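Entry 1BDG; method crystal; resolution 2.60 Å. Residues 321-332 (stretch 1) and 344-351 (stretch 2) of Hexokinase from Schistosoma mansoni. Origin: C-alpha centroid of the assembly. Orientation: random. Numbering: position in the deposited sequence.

Stretch 1 (321-332) NSLLTRYLTDVE
Stretch 2, residues 344-351: YMLTDDLH

Two short segments of one hexokinase chain meet here mainly through side chains, with no direct hydrogen bond between them and one bridging water. Stretch 1 starts as loop, with Asn-321 at positive phi (63/25), Leu-323 extended at -118/90 and Leu-324 at -65/155, then turns into a weakly bonded helix at about 327-331. Stretch 2 is the end of a helix that enters from earlier in the chain. The helix axes come within 10.9 Å and their directions differ by 140°, so the segments run roughly antiparallel: Tyr-327 faces Met-345 with CA atoms 6.9 Å apart, and Leu-323 faces Leu-350 with CA atoms 7.1 Å apart. Together the two sides bury 327 Å². Leu-323, Val-331, Met-345 and Leu-350 are buried and apolar, while Tyr-327 and Asp-349, partly exposed, each carry a polar end that meets water.

Tyr-327 is the centre of the contact. Its CA-to-CB bond points toward stretch 2, and chi1 of -57° (m) with chi2 of -15° lays the ring against the end of the opposing helix. Asp-349, also m at -66° and directed toward its partner, sets CB over one ring face, 4.0 Å from the centroid of the Tyr-327 ring and 19° off its normal, a CH-pi contact. Its carboxylate also lies near the ring, with Asp-349 OD2 3.8 Å from Tyr-327 CD1. Water 1 donates to Asp-349 OD1 at 3.2 Å and also hydrogen-bonds Tyr-327 OH at 3.2 Å, linking the two side chains beside the CH-pi contact.

Met-345 has more of its area covered by the other stretch, 79 Å², than any other residue here. Its chi1 and chi2 are both t (179° and -178°), extending the chain straight from a CB that points toward stretch 1; chi3 of 100° then turns the methyl aside. Met-345 SD lies 3.3 Å from Tyr-327 CB and 3.5 Å from Val-331 CG2, and it sits oblique to the aromatic ring, 5.1 Å from the centroid. One turn along, Val-331 (t, -176°) supplies a short branched surface, while Met-345 CE reaches the other way to 4.3 Å from Leu-323 CD2. A long unbranched side chain suits this place because it can touch three residues of stretch 1.

Leu-350 closes the other end. Its CA-to-CB bond points sideways, but the m,t rotamer (-55°, 178°) brings its end nearer: CD1 packs 4.0 Å from Leu-323 CG, and CD2 lies 3.9 Å from Tyr-327 CE2 and 3.2 Å from Ser-322 O. Leu-323 answers with chi1 of -156° and chi2 of 175°, a t,t form that presents its branch to both Leu-350 and Met-345.

The backbone places these groups. Leu-350 N bonds to Met-345 O at 2.9 Å in a wider pi-type turn over 345-349, and a weak bond joins Asp-349 N to the same Met-345 O at 3.0 Å. Past Leu-350 at -90/-3, His-351 leaves the helix with positive phi (52/24).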

ATOM      1  N   ASN A 321     -14.856 -10.916  -1.657  1.00 20.56           N
ATOM      2  CA  ASN A 321     -13.472 -11.304  -1.361  1.00 17.51           C
ATOM      3  C   ASN A 321     -13.216 -12.810  -1.445  1.00 16.80           C
ATOM      4  O   ASN A 321     -12.270 -13.319  -0.856  1.00 15.18           O
ATOM      5  CB  ASN A 321     -13.036 -10.762   0.000  1.00 17.07           C
ATOM      6  CG  ASN A 321     -12.894  -9.249   0.015  1.00 19.38           C
ATOM      7  OD1 ASN A 321     -12.430  -8.681   0.995  1.00 22.02           O
ATOM      8  ND2 ASN A 321     -13.288  -8.589  -1.070  1.00 19.34           N
ATOM      9  N   SER A 322     -14.034 -13.509  -2.222  1.00 16.23           N
ATOM     10  CA  SER A 322     -13.890 -14.948  -2.371  1.00 18.14           C
ATOM     11  C   SER A 322     -12.862 -15.279  -3.415  1.00 18.56           C
ATOM     12  O   SER A 322     -12.467 -16.436  -3.549  1.00 22.44           O
ATOM     13  CB  SER A 322     -15.222 -15.587  -2.761  1.00 18.16           C
ATOM     14  OG  SER A 322     -15.702 -15.048  -3.972  1.00 18.97           O
ATOM     15  N   LEU A 323     -12.472 -14.267  -4.186  1.00 17.69           N
ATOM     16  CA  LEU A 323     -11.482 -14.408  -5.241  1.00 16.26           C
ATOM     17  C   LEU A 323     -10.345 -13.502  -4.814  1.00 16.41           C
ATOM     18  O   LEU A 323     -10.348 -12.310  -5.060  1.00 15.85           O
ATOM     19  CB  LEU A 323     -12.057 -13.963  -6.596  1.00 17.44           C
ATOM     20  CG  LEU A 323     -11.422 -14.529  -7.874  1.00 17.82           C
ATOM     21  CD1 LEU A 323     -12.241 -14.040  -9.046  1.00 17.22           C
ATOM     22  CD2 LEU A 323      -9.942 -14.125  -8.021  1.00 16.53           C
ATOM     23  N   LEU A 324      -9.435 -14.088  -4.058  1.00 18.30           N
ATOM     24  CA  LEU A 324      -8.276 -13.414  -3.529  1.00 18.32           C
ATOM     25  C   LEU A 324      -7.351 -12.976  -4.649  1.00 18.76           C
ATOM     26  O   LEU A 324      -7.360 -13.582  -5.719  1.00 18.88           O
ATOM     27  CB  LEU A 324      -7.535 -14.372  -2.591  1.00 15.72           C
ATOM     28  CG  LEU A 324      -8.287 -14.812  -1.334  1.00 15.67           C
ATOM     29  CD1 LEU A 324      -7.587 -16.013  -0.733  1.00 14.95           C
ATOM     30  CD2 LEU A 324      -8.362 -13.669  -0.320  1.00 15.30           C
ATOM     31  N   THR A 325      -6.546 -11.943  -4.387  1.00 19.50           N
ATOM     32  CA  THR A 325      -5.581 -11.441  -5.367  1.00 19.36           C
ATOM     33  C   THR A 325      -4.467 -12.470  -5.493  1.00 20.40           C
ATOM     34  O   THR A 325      -3.812 -12.584  -6.531  1.00 20.66           O
ATOM     35  CB  THR A 325      -4.993 -10.073  -4.921  1.00 18.62           C
ATOM     36  OG1 THR A 325      -6.057  -9.126  -4.795  1.00 16.62           O
ATOM     37  CG2 THR A 325      -3.987  -9.541  -5.918  1.00 15.89           C
ATOM     38  N   ARG A 326      -4.299 -13.262  -4.442  1.00 21.53           N
ATOM     39  CA  ARG A 326      -3.266 -14.289  -4.420  1.00 20.94           C
ATOM     40  C   ARG A 326      -3.453 -15.249  -5.581  1.00 20.93           C
ATOM     41  O   ARG A 326      -2.478 -15.766  -6.132  1.00 20.68           O
ATOM     42  CB  ARG A 326      -3.299 -15.057  -3.105  1.00 20.30           C
ATOM     43  CG  ARG A 326      -1.993 -15.713  -2.810  1.00 22.91           C
ATOM     44  N   TYR A 327      -4.705 -15.487  -5.963  1.00 20.85           N
ATOM     45  CA  TYR A 327      -4.978 -16.380  -7.074  1.00 19.41           C
ATOM     46  C   TYR A 327      -4.360 -15.750  -8.325  1.00 20.83           C
ATOM     47  O   TYR A 327      -3.687 -16.438  -9.101  1.00 22.77           O
ATOM     48  CB  TYR A 327      -6.492 -16.585  -7.255  1.00 17.48           C
ATOM     49  CG  TYR A 327      -7.204 -17.108  -6.023  1.00 19.11           C
ATOM     50  CD1 TYR A 327      -6.480 -17.651  -4.960  1.00 19.17           C
ATOM     51  CD2 TYR A 327      -8.595 -17.017  -5.896  1.00 18.92           C
ATOM     52  CE1 TYR A 327      -7.112 -18.075  -3.803  1.00 18.35           C
ATOM     53  CE2 TYR A 327      -9.251 -17.446  -4.728  1.00 15.81           C
ATOM     54  CZ  TYR A 327      -8.492 -17.968  -3.684  1.00 19.40           C
ATOM     55  OH  TYR A 327      -9.073 -18.333  -2.485  1.00 21.96           O
ATOM     56  N   LEU A 328      -4.477 -14.429  -8.458  1.00 18.71           N
ATOM     57  CA  LEU A 328      -3.951 -13.736  -9.629  1.00 19.00           C
ATOM     58  C   LEU A 328      -2.448 -13.941  -9.841  1.00 20.07           C
ATOM     59  O   LEU A 328      -1.875 -13.556 -10.863  1.00 18.39           O
ATOM     60  CB  LEU A 328      -4.297 -12.254  -9.563  1.00 17.72           C
ATOM     61  CG  LEU A 328      -5.769 -11.887  -9.321  1.00 17.52           C
ATOM     62  CD1 LEU A 328      -6.006 -10.462  -9.859  1.00 15.13           C
ATOM     63  CD2 LEU A 328      -6.721 -12.883  -9.986  1.00 11.55           C
ATOM     64  N   THR A 329      -1.819 -14.534  -8.839  1.00 22.23           N
ATOM     65  CA  THR A 329      -0.405 -14.839  -8.853  1.00 23.38           C
ATOM     66  C   THR A 329      -0.188 -16.080  -9.719  1.00 23.88           C
ATOM     67  O   THR A 329       0.399 -15.983 -10.799  1.00 24.24           O
ATOM     68  CB  THR A 329       0.090 -15.105  -7.405  1.00 24.40           C
ATOM     69  OG1 THR A 329       0.105 -13.871  -6.668  1.00 25.91           O
ATOM     70  CG2 THR A 329       1.465 -15.741  -7.391  1.00 26.26           C
ATOM     71  N   ASP A 330      -0.717 -17.227  -9.294  1.00 24.35           N
ATOM     72  CA  ASP A 330      -0.526 -18.456 -10.060  1.00 25.06           C
ATOM     73  C   ASP A 330      -1.039 -18.315 -11.491  1.00 24.04           C
ATOM     74  O   ASP A 330      -0.347 -18.659 -12.462  1.00 23.57           O
ATOM     75  CB  ASP A 330      -1.186 -19.648  -9.363  1.00 27.29           C
ATOM     76  CG  ASP A 330      -0.456 -20.068  -8.086  1.00 31.32           C
ATOM     77  OD1 ASP A 330       0.708 -19.620  -7.883  1.00 33.55           O
ATOM     78  OD2 ASP A 330      -1.048 -20.854  -7.288  1.00 30.83           O
ATOM     79  N   VAL A 331      -2.229 -17.735 -11.614  1.00 22.82           N
ATOM     80  CA  VAL A 331      -2.868 -17.534 -12.909  1.00 20.54           C
ATOM     81  C   VAL A 331      -1.952 -16.875 -13.937  1.00 20.50           C
ATOM     82  O   VAL A 331      -2.027 -17.195 -15.119  1.00 20.29           O
ATOM     83  CB  VAL A 331      -4.126 -16.686 -12.753  1.00 20.74           C
ATOM     84  CG1 VAL A 331      -4.835 -16.564 -14.072  1.00 19.85           C
ATOM     85  CG2 VAL A 331      -5.036 -17.298 -11.706  1.00 20.19           C
ATOM     86  N   GLU A 332      -1.065 -15.996 -13.466  1.00 21.27           N
ATOM     87  CA  GLU A 332      -0.119 -15.253 -14.306  1.00 23.09           C
ATOM     88  C   GLU A 332       1.034 -16.035 -14.950  1.00 23.55           C
ATOM     89  O   GLU A 332       1.613 -15.573 -15.944  1.00 22.51           O
ATOM     90  CB  GLU A 332       0.443 -14.066 -13.529  1.00 23.87           C
ATOM     91  CG  GLU A 332      -0.315 -12.776 -13.767  1.00 26.26           C
ATOM     92  CD  GLU A 332      -0.120 -12.251 -15.185  1.00 29.27           C
ATOM     93  OE1 GLU A 332       1.047 -11.981 -15.562  1.00 32.13           O
ATOM     94  OE2 GLU A 332      -1.117 -12.126 -15.935  1.00 29.89           O
ATOM     95  N   TYR A 344      -7.187 -24.811 -12.415  1.00 20.36           N
ATOM     96  CA  TYR A 344      -7.186 -25.256 -11.037  1.00 20.28           C
ATOM     97  C   TYR A 344      -7.882 -24.235 -10.146  1.00 19.13           C
ATOM     98  O   TYR A 344      -8.580 -24.611  -9.210  1.00 19.58           O
ATOM     99  CB  TYR A 344      -5.748 -25.500 -10.551  1.00 21.58           C
ATOM    100  CG  TYR A 344      -5.579 -25.524  -9.033  1.00 24.65           C
ATOM    101  CD1 TYR A 344      -5.422 -24.334  -8.306  1.00 23.90           C
ATOM    102  CD2 TYR A 344      -5.562 -26.729  -8.326  1.00 24.71           C
ATOM    103  CE1 TYR A 344      -5.256 -24.344  -6.923  1.00 23.04           C
ATOM    104  CE2 TYR A 344      -5.393 -26.747  -6.934  1.00 24.52           C
ATOM    105  CZ  TYR A 344      -5.242 -25.550  -6.244  1.00 23.98           C
ATOM    106  OH  TYR A 344      -5.088 -25.559  -4.874  1.00 23.38           O
ATOM    107  N   MET A 345      -7.710 -22.951 -10.444  1.00 18.36           N
ATOM    108  CA  MET A 345      -8.308 -21.902  -9.622  1.00 18.36           C
ATOM    109  C   MET A 345      -9.815 -21.960  -9.615  1.00 17.08           C
ATOM    110  O   MET A 345     -10.436 -21.999  -8.553  1.00 16.89           O
ATOM    111  CB  MET A 345      -7.861 -20.516 -10.078  1.00 18.63           C
ATOM    112  CG  MET A 345      -8.470 -19.383  -9.266  1.00 18.08           C
ATOM    113  SD  MET A 345      -7.940 -17.796  -9.903  1.00 18.06           S
ATOM    114  CE  MET A 345      -9.354 -17.318 -10.853  1.00 18.04           C
ATOM    115  N   LEU A 346     -10.395 -21.975 -10.807  1.00 17.46           N
ATOM    116  CA  LEU A 346     -11.838 -22.014 -10.948  1.00 17.74           C
ATOM    117  C   LEU A 346     -12.452 -23.192 -10.187  1.00 18.25           C
ATOM    118  O   LEU A 346     -13.363 -22.999  -9.376  1.00 16.08           O
ATOM    119  CB  LEU A 346     -12.228 -22.084 -12.426  1.00 17.83           C
ATOM    120  CG  LEU A 346     -11.775 -21.000 -13.413  1.00 17.70           C
ATOM    121  CD1 LEU A 346     -12.686 -21.024 -14.646  1.00 16.17           C
ATOM    122  CD2 LEU A 346     -11.820 -19.623 -12.745  1.00 19.13           C
ATOM    123  N   THR A 347     -11.894 -24.383 -10.389  1.00 18.15           N
ATOM    124  CA  THR A 347     -12.390 -25.613  -9.772  1.00 21.11           C
ATOM    125  C   THR A 347     -12.015 -25.845  -8.302  1.00 21.55           C
ATOM    126  O   THR A 347     -12.843 -26.261  -7.476  1.00 21.25           O
ATOM    127  CB  THR A 347     -11.878 -26.811 -10.537  1.00 21.78           C
ATOM    128  OG1 THR A 347     -10.474 -26.941 -10.286  1.00 26.30           O
ATOM    129  CG2 THR A 347     -12.088 -26.618 -12.017  1.00 22.08           C
ATOM    130  N   ASP A 348     -10.749 -25.622  -7.991  1.00 21.68           N
ATOM    131  CA  ASP A 348     -10.247 -25.817  -6.650  1.00 22.67           C
ATOM    132  C   ASP A 348     -10.391 -24.689  -5.629  1.00 23.19           C
ATOM    133  O   ASP A 348     -10.810 -24.934  -4.480  1.00 23.86           O
ATOM    134  CB  ASP A 348      -8.804 -26.263  -6.721  1.00 23.10           C
ATOM    135  CG  ASP A 348      -8.679 -27.739  -6.673  1.00 23.90           C
ATOM    136  OD1 ASP A 348      -8.974 -28.270  -5.584  1.00 23.37           O
ATOM    137  OD2 ASP A 348      -8.310 -28.356  -7.708  1.00 24.20           O
ATOM    138  N   ASP A 349      -9.970 -23.479  -5.991  1.00 21.75           N
ATOM    139  CA  ASP A 349     -10.076 -22.381  -5.050  1.00 22.11           C
ATOM    140  C   ASP A 349     -11.517 -21.874  -5.022  1.00 22.98           C
ATOM    141  O   ASP A 349     -12.131 -21.834  -3.958  1.00 23.43           O
ATOM    142  CB  ASP A 349      -9.067 -21.265  -5.369  1.00 22.80           C
ATOM    143  CG  ASP A 349      -7.609 -21.703  -5.165  1.00 23.62           C
ATOM    144  OD1 ASP A 349      -7.321 -22.457  -4.201  1.00 24.07           O
ATOM    145  OD2 ASP A 349      -6.747 -21.298  -5.977  1.00 23.86           O
ATOM    146  N   LEU A 350     -12.098 -21.618  -6.195  1.00 24.18           N
ATOM    147  CA  LEU A 350     -13.480 -21.122  -6.275  1.00 25.06           C
ATOM    148  C   LEU A 350     -14.557 -22.214  -6.374  1.00 27.19           C
ATOM    149  O   LEU A 350     -15.761 -21.917  -6.397  1.00 28.09           O
ATOM    150  CB  LEU A 350     -13.636 -20.154  -7.447  1.00 22.86           C
ATOM    151  CG  LEU A 350     -12.678 -18.962  -7.455  1.00 22.93           C
ATOM    152  CD1 LEU A 350     -12.900 -18.109  -8.698  1.00 22.30           C
ATOM    153  CD2 LEU A 350     -12.855 -18.136  -6.186  1.00 22.33           C
ATOM    154  N   HIS A 351     -14.130 -23.472  -6.440  1.00 25.85           N
ATOM    155  CA  HIS A 351     -15.067 -24.588  -6.540  1.00 27.29           C
ATOM    156  C   HIS A 351     -16.114 -24.457  -7.679  1.00 26.62           C
ATOM    157  O   HIS A 351     -17.217 -25.018  -7.559  1.00 28.28           O
ATOM    158  CB  HIS A 351     -15.811 -24.798  -5.215  1.00 27.62           C
ATOM    159  CG  HIS A 351     -14.920 -24.888  -4.013  1.00 32.36           C
ATOM    160  ND1 HIS A 351     -13.555 -24.682  -4.066  1.00 33.97           N
ATOM    161  CD2 HIS A 351     -15.210 -25.142  -2.713  1.00 33.57           C
ATOM    162  CE1 HIS A 351     -13.044 -24.801  -2.849  1.00 33.06           C
ATOM    163  NE2 HIS A 351     -14.028 -25.082  -2.012  1.00 33.64           N
TER
HETATM  164  O   HOH W   1      -8.679 -21.334  -1.505  1.00 32.44           O